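Local coordinates for esterase (Uncultured bacterium, PDB 5EGN) that hydrolyses N-acyl homoserine lactones, the signals of bacterial quorum sensing, as an esterase-type enzyme of the alpha/beta hydrolase fold, at the interface of chains A and B. Sequence-based numbering; all coordinates share one arbitrary frame. Chains: chain A/B, Esterase.

Contact 1: the interface of chains A and B. Residues chain A 16-17, 40-41, 43-44; chain B 167, 171, 173-174.
A:Tyr16 at the end of strand 9-16, A:Gly17 in the loop that follows, and the loop from A:Phe40 to A:Gln44 meet the end of helix 159-168 and the following loop of chain B, through B:Ala167, B:Val171, B:Ser173 and B:Asn174. A polar tie joins a side chain to the main chain: the amide N of A:Gly17 donates to the hydroxyl OG of B:Ser173 over 3.1 Å, nearly straight at 168°. The OG sits beside its own backbone N (chi1 -40°), which turns it toward the glycine and leaves the CB of B:Ser173 alongside the tyrosine, 3.7 Å from A:Tyr16 CD1. The backbone carbonyl carbon of B:Ser173 lies at the edge of that ring. One face of the tyrosine ring is covered from within chain A, where CE1 of A:Phe40 stands 3.9 Å above the ring plane and over its centre. A:Phe40 thus backs the tyrosine and also meets B:Asn174, its own CE1 lying 3.8 Å from the amide oxygen OD1, with the ring and amide planes steeply inclined.

Further along, B:Val171 spreads both methyls over chain A. Its CG2, 3.7 Å from A:Ala43 CB, also touches the aliphatic CG of A:Gln44, whose side chain it crosses at about a right angle; CG1 leans on the same alanine methyl. At the helix end the methyl CB of B:Ala167 abuts the A:Phe40-A:Pro41 junction, lying 3.6 Å from A:Pro41 CA, while the extended side chain of A:Gln44 lays its amide group beside this alanine. Most of these contacts are apolar, so packing probably contributes more here than charge. In the deposited dimer the patch joins one chain's strand end and 40-44 loop to the other's helix end and following loop, and probably helps fix the orientation of the two subunits.

Contact 2: the interface of chains A and B. Residues chain A 160-161, 164-165, 168, 246; chain B 36-37, 40-41, 249.
B:Tyr36 sends its ring out with CG anti to the backbone N (chi1 178°), which carries the phenol to A:His168, while A:Glu160 holds CG between its backbone N and carbonyl carbon (chi1 64°) and then bends, laying its CG over the ring of B:Phe37, toward the rim. Helix 159-168 of chain A thereby rests on the short helix 36-39 of chain B. The imidazole NE2 of A:His168 and the phenol OH of B:Tyr36 share a hydrogen bond of 2.6 Å, moderately bent at 155°; which of them donates is not decided. The two side chains cross at about a right angle, and the phenol carbon CZ lies at the edge of the imidazole, in its plane. CE1 of the same histidine lies over the face of B:Phe40, 3.8 Å above the plane and over its centre, which probably limits its rotation.

A:Val164 packs against B:Tyr36 and B:Phe37: its CG2 sits over the rim of one tyrosine face, and its CG1 is 3.8 Å from B:Tyr36 CE2 and 3.9 Å from B:Phe37 CD1. A phenylalanine in place of B:Tyr36 would probably keep much of this packing but leave the imidazole NE2 of A:His168 without its phenol partner, freer to turn.

The two faces of B:Phe37 are covered by different chains. On one face A:Glu160 CG makes a CH-pi contact, 4.0 Å from the ring centroid; on the other stands CD2 of its own neighbour B:Tyr36. At the ring's tip, B:Phe37 CZ meets A:Leu246 CD2 at 3.9 Å. A:Glu160 also runs against B:Pro249 at the start of helix 249-257, CB to CB at 3.7 Å. Aromatic and aliphatic packing, with the His-Tyr hydrogen bond, joins helix 159-168 of one subunit chiefly to helix 36-39 of the other, and probably helps stabilise the dimer seen in the crystal.

Contact 1: the interface of chains A and B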
loop_
_atom_site.group_PDB
_atom_site.type_symbol
_atom_site.label_atom_id
_atom_site.label_comp_id
_atom_site.label_asym_id
_atom_site.label_seq_id
_atom_site.Cartn_x
_atom_site.Cartn_y
_atom_site.Cartn_z
ATOM N N TYR A 16 1.504 6.974 -11.552
ATOM C CA TYR A 16 0.676 8.144 -11.251
ATOM C C TYR A 16 1.433 9.449 -11.497
ATOM O O TYR A 16 2.647 9.505 -11.342
ATOM C CB TYR A 16 0.186 8.117 -9.798
ATOM C CG TYR A 16 -0.592 6.883 -9.384
ATOM C CD1 TYR A 16 -1.974 6.831 -9.509
ATOM C CD2 TYR A 16 0.056 5.783 -8.838
ATOM C CE1 TYR A 16 -2.686 5.710 -9.120
ATOM C CE2 TYR A 16 -0.647 4.659 -8.446
ATOM C CZ TYR A 16 -2.016 4.628 -8.589
ATOM O OH TYR A 16 -2.715 3.510 -8.199
ATOM N N GLY A 17 0.712 10.500 -11.876
ATOM C CA GLY A 17 1.303 11.824 -11.994
ATOM C C GLY A 17 2.172 12.061 -13.217
ATOM O O GLY A 17 2.327 11.182 -14.064
ATOM N N PHE A 40 2.151 8.545 -3.567
ATOM C CA PHE A 40 1.175 9.578 -3.900
ATOM C C PHE A 40 1.607 11.016 -3.572
ATOM O O PHE A 40 1.283 11.929 -4.331
ATOM C CB PHE A 40 -0.158 9.249 -3.220
ATOM C CG PHE A 40 -0.708 7.908 -3.613
ATOM C CD1 PHE A 40 -1.419 7.757 -4.792
ATOM C CD2 PHE A 40 -0.493 6.794 -2.820
ATOM C CE1 PHE A 40 -1.917 6.523 -5.166
ATOM C CE2 PHE A 40 -0.988 5.557 -3.188
ATOM C CZ PHE A 40 -1.701 5.421 -4.363
ATOM N N PRO A 41 2.317 11.236 -2.447
ATOM C CA PRO A 41 2.861 12.589 -2.281
ATOM C C PRO A 41 3.827 12.978 -3.400
ATOM O O PRO A 41 3.815 14.126 -3.845
ATOM C CB PRO A 41 3.585 12.508 -0.936
ATOM C CG PRO A 41 2.823 11.486 -0.181
ATOM C CD PRO A 41 2.427 10.454 -1.201
ATOM N N ALA A 43 3.648 11.767 -6.330
ATOM C CA ALA A 43 2.850 11.780 -7.551
ATOM C C ALA A 43 2.303 13.177 -7.822
ATOM O O ALA A 43 1.809 13.460 -8.912
ATOM C CB ALA A 43 1.716 10.776 -7.461
ATOM N N GLN A 44 2.390 14.046 -6.820
ATOM C CA GLN A 44 1.924 15.420 -6.955
ATOM C C GLN A 44 2.916 16.263 -7.750
ATOM O O GLN A 44 2.533 17.218 -8.423
ATOM C CB GLN A 44 1.693 16.051 -5.580
ATOM C CG GLN A 44 0.680 15.327 -4.710
ATOM C CD GLN A 44 0.428 16.041 -3.398
ATOM O OE1 GLN A 44 0.703 15.509 -2.323
ATOM N NE2 GLN A 44 -0.096 17.258 -3.479
ATOM N N ALA B 167 -2.499 13.877 -0.493
ATOM C CA ALA B 167 -1.935 13.507 -1.784
ATOM C C ALA B 167 -2.956 12.777 -2.650
ATOM O O ALA B 167 -2.969 12.937 -3.870
ATOM C CB ALA B 167 -0.699 12.647 -1.591
ATOM N N VAL B 171 -3.797 14.137 -6.711
ATOM C CA VAL B 171 -3.281 13.428 -7.875
ATOM C C VAL B 171 -4.432 12.877 -8.709
ATOM O O VAL B 171 -5.042 11.872 -8.344
ATOM C CB VAL B 171 -2.343 12.277 -7.468
ATOM C CG1 VAL B 171 -1.799 11.571 -8.701
ATOM C CG2 VAL B 171 -1.207 12.804 -6.611
ATOM N N SER B 173 -4.637 11.185 -11.303
ATOM C CA SER B 173 -4.469 9.806 -11.748
ATOM C C SER B 173 -5.107 8.834 -10.766
ATOM O O SER B 173 -5.557 7.753 -11.145
ATOM C CB SER B 173 -2.985 9.477 -11.915
ATOM O OG SER B 173 -2.287 10.566 -12.491
ATOM N N ASN B 174 -5.136 9.227 -9.499
ATOM C CA ASN B 174 -5.726 8.406 -8.453
ATOM C C ASN B 174 -7.174 8.791 -8.178
ATOM O O ASN B 174 -8.054 7.931 -8.123
ATOM C CB ASN B 174 -4.903 8.510 -7.168
ATOM C CG ASN B 174 -5.619 7.922 -5.968
ATOM O OD1 ASN B 174 -5.669 6.704 -5.794
ATOM N ND2 ASN B 174 -6.171 8.788 -5.127
#

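Contact 2: the interface of chains A and B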
loop_
_atom_site.group_PDB
_atom_site.type_symbol
_atom_site.label_atom_id
_atom_site.label_comp_id
_atom_site.label_asym_id
_atom_site.label_seq_id
_atom_site.Cartn_x
_atom_site.Cartn_y
_atom_site.Cartn_z
ATOM N N GLU A 160 3.424 -3.083 13.562
ATOM C CA GLU A 160 2.728 -3.467 12.339
ATOM C C GLU A 160 3.685 -3.663 11.163
ATOM O O GLU A 160 3.368 -4.375 10.208
ATOM C CB GLU A 160 1.671 -2.422 11.978
ATOM C CG GLU A 160 2.232 -1.048 11.634
ATOM C CD GLU A 160 2.261 -0.108 12.823
ATOM O OE1 GLU A 160 2.067 -0.576 13.964
ATOM O OE2 GLU A 160 2.467 1.105 12.613
ATOM N N ILE A 161 4.851 -3.027 11.233
ATOM C CA ILE A 161 5.864 -3.155 10.191
ATOM C C ILE A 161 6.445 -4.568 10.159
ATOM O O ILE A 161 6.403 -5.247 9.129
ATOM C CB ILE A 161 7.004 -2.133 10.389
ATOM C CG1 ILE A 161 6.466 -0.706 10.283
ATOM C CG2 ILE A 161 8.111 -2.366 9.372
ATOM C CD1 ILE A 161 7.521 0.365 10.472
ATOM N N VAL A 164 3.706 -7.024 9.057
ATOM C CA VAL A 164 3.410 -7.106 7.630
ATOM C C VAL A 164 4.581 -7.712 6.857
ATOM O O VAL A 164 4.382 -8.374 5.834
ATOM C CB VAL A 164 3.043 -5.716 7.037
ATOM C CG1 VAL A 164 4.266 -4.818 6.921
ATOM C CG2 VAL A 164 2.378 -5.874 5.680
ATOM N N MET A 165 5.798 -7.513 7.355
ATOM C CA MET A 165 6.964 -8.055 6.671
ATOM C C MET A 165 7.075 -9.557 6.906
ATOM O O MET A 165 7.489 -10.303 6.018
ATOM C CB MET A 165 8.239 -7.345 7.122
ATOM C CG MET A 165 9.106 -6.894 5.964
ATOM S SD MET A 165 8.238 -5.757 4.867
ATOM C CE MET A 165 8.082 -4.321 5.928
ATOM N N HIS A 168 4.563 -11.010 4.570
ATOM C CA HIS A 168 4.926 -10.980 3.152
ATOM C C HIS A 168 5.474 -12.305 2.617
ATOM O O HIS A 168 5.088 -12.741 1.532
ATOM C CB HIS A 168 5.949 -9.871 2.893
ATOM C CG HIS A 168 5.339 -8.572 2.467
ATOM N ND1 HIS A 168 4.594 -8.443 1.315
ATOM C CD2 HIS A 168 5.373 -7.341 3.030
ATOM C CE1 HIS A 168 4.191 -7.191 1.190
ATOM N NE2 HIS A 168 4.651 -6.503 2.218
ATOM N N LEU A 246 9.098 3.173 5.812
ATOM C CA LEU A 246 7.961 2.784 6.642
ATOM C C LEU A 246 8.152 3.184 8.104
ATOM O O LEU A 246 7.191 3.540 8.788
ATOM C CB LEU A 246 7.715 1.277 6.551
ATOM C CG LEU A 246 6.925 0.779 5.341
ATOM C CD1 LEU A 246 6.669 -0.714 5.459
ATOM C CD2 LEU A 246 5.618 1.542 5.209
ATOM N N TYR B 36 -2.619 -1.808 3.388
ATOM C CA TYR B 36 -1.325 -2.496 3.294
ATOM C C TYR B 36 -0.984 -3.294 4.544
ATOM O O TYR B 36 -0.526 -4.432 4.453
ATOM C CB TYR B 36 -0.189 -1.499 3.002
ATOM C CG TYR B 36 1.184 -2.151 2.952
ATOM C CD1 TYR B 36 1.543 -2.978 1.894
ATOM C CD2 TYR B 36 2.110 -1.960 3.973
ATOM C CE1 TYR B 36 2.785 -3.591 1.849
ATOM C CE2 TYR B 36 3.357 -2.569 3.934
ATOM C CZ TYR B 36 3.685 -3.382 2.869
ATOM O OH TYR B 36 4.918 -3.990 2.823
ATOM N N PHE B 37 -1.215 -2.705 5.710
ATOM C CA PHE B 37 -0.845 -3.363 6.956
ATOM C C PHE B 37 -1.874 -4.387 7.426
ATOM O O PHE B 37 -1.621 -5.129 8.374
ATOM C CB PHE B 37 -0.616 -2.333 8.058
ATOM C CG PHE B 37 0.620 -1.504 7.867
ATOM C CD1 PHE B 37 1.875 -2.028 8.135
ATOM C CD2 PHE B 37 0.524 -0.199 7.421
ATOM C CE1 PHE B 37 3.012 -1.259 7.960
ATOM C CE2 PHE B 37 1.655 0.574 7.244
ATOM C CZ PHE B 37 2.900 0.043 7.514
ATOM N N PHE B 40 -1.963 -8.312 4.190
ATOM C CA PHE B 40 -1.073 -9.469 4.173
ATOM C C PHE B 40 -0.998 -10.259 5.487
ATOM O O PHE B 40 -0.856 -11.481 5.450
ATOM C CB PHE B 40 0.326 -9.028 3.740
ATOM C CG PHE B 40 0.373 -8.503 2.335
ATOM C CD1 PHE B 40 0.463 -9.373 1.261
ATOM C CD2 PHE B 40 0.303 -7.143 2.085
ATOM C CE1 PHE B 40 0.496 -8.896 -0.034
ATOM C CE2 PHE B 40 0.335 -6.659 0.793
ATOM C CZ PHE B 40 0.431 -7.537 -0.268
ATOM N N PRO B 41 -1.070 -9.581 6.649
ATOM C CA PRO B 41 -1.219 -10.395 7.862
ATOM C C PRO B 41 -2.489 -11.246 7.851
ATOM O O PRO B 41 -2.468 -12.380 8.329
ATOM C CB PRO B 41 -1.270 -9.349 8.976
ATOM C CG PRO B 41 -0.438 -8.235 8.455
ATOM C CD PRO B 41 -0.719 -8.185 6.976
ATOM N N PRO B 249 -2.413 0.557 13.294
ATOM C CA PRO B 249 -2.640 -0.617 12.441
ATOM C C PRO B 249 -2.672 -1.952 13.185
ATOM O O PRO B 249 -3.559 -2.762 12.926
ATOM C CB PRO B 249 -1.452 -0.579 11.474
ATOM C CG PRO B 249 -1.027 0.841 11.454
ATOM C CD PRO B 249 -1.238 1.327 12.852
#

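About 22 Å separates the centres of contact 1 and contact 2, measured over their C-alpha atoms. Both draw in part on the same two regions, with the chains exchanged: contact 1 takes A:Phe40 and A:Pro41 and the end of helix 159-168 from chain B, whereas contact 2 takes that helix from chain A together with B:Phe40 and B:Pro41. Because the interface is two-fold symmetric, each patch recurs with the chains swapped, so helix 159-168 and its following loop grip the partner's 36-44 stretch on both sides of the axis. Such reciprocity suits a dimer, although the structure alone does not show that it persists in solution.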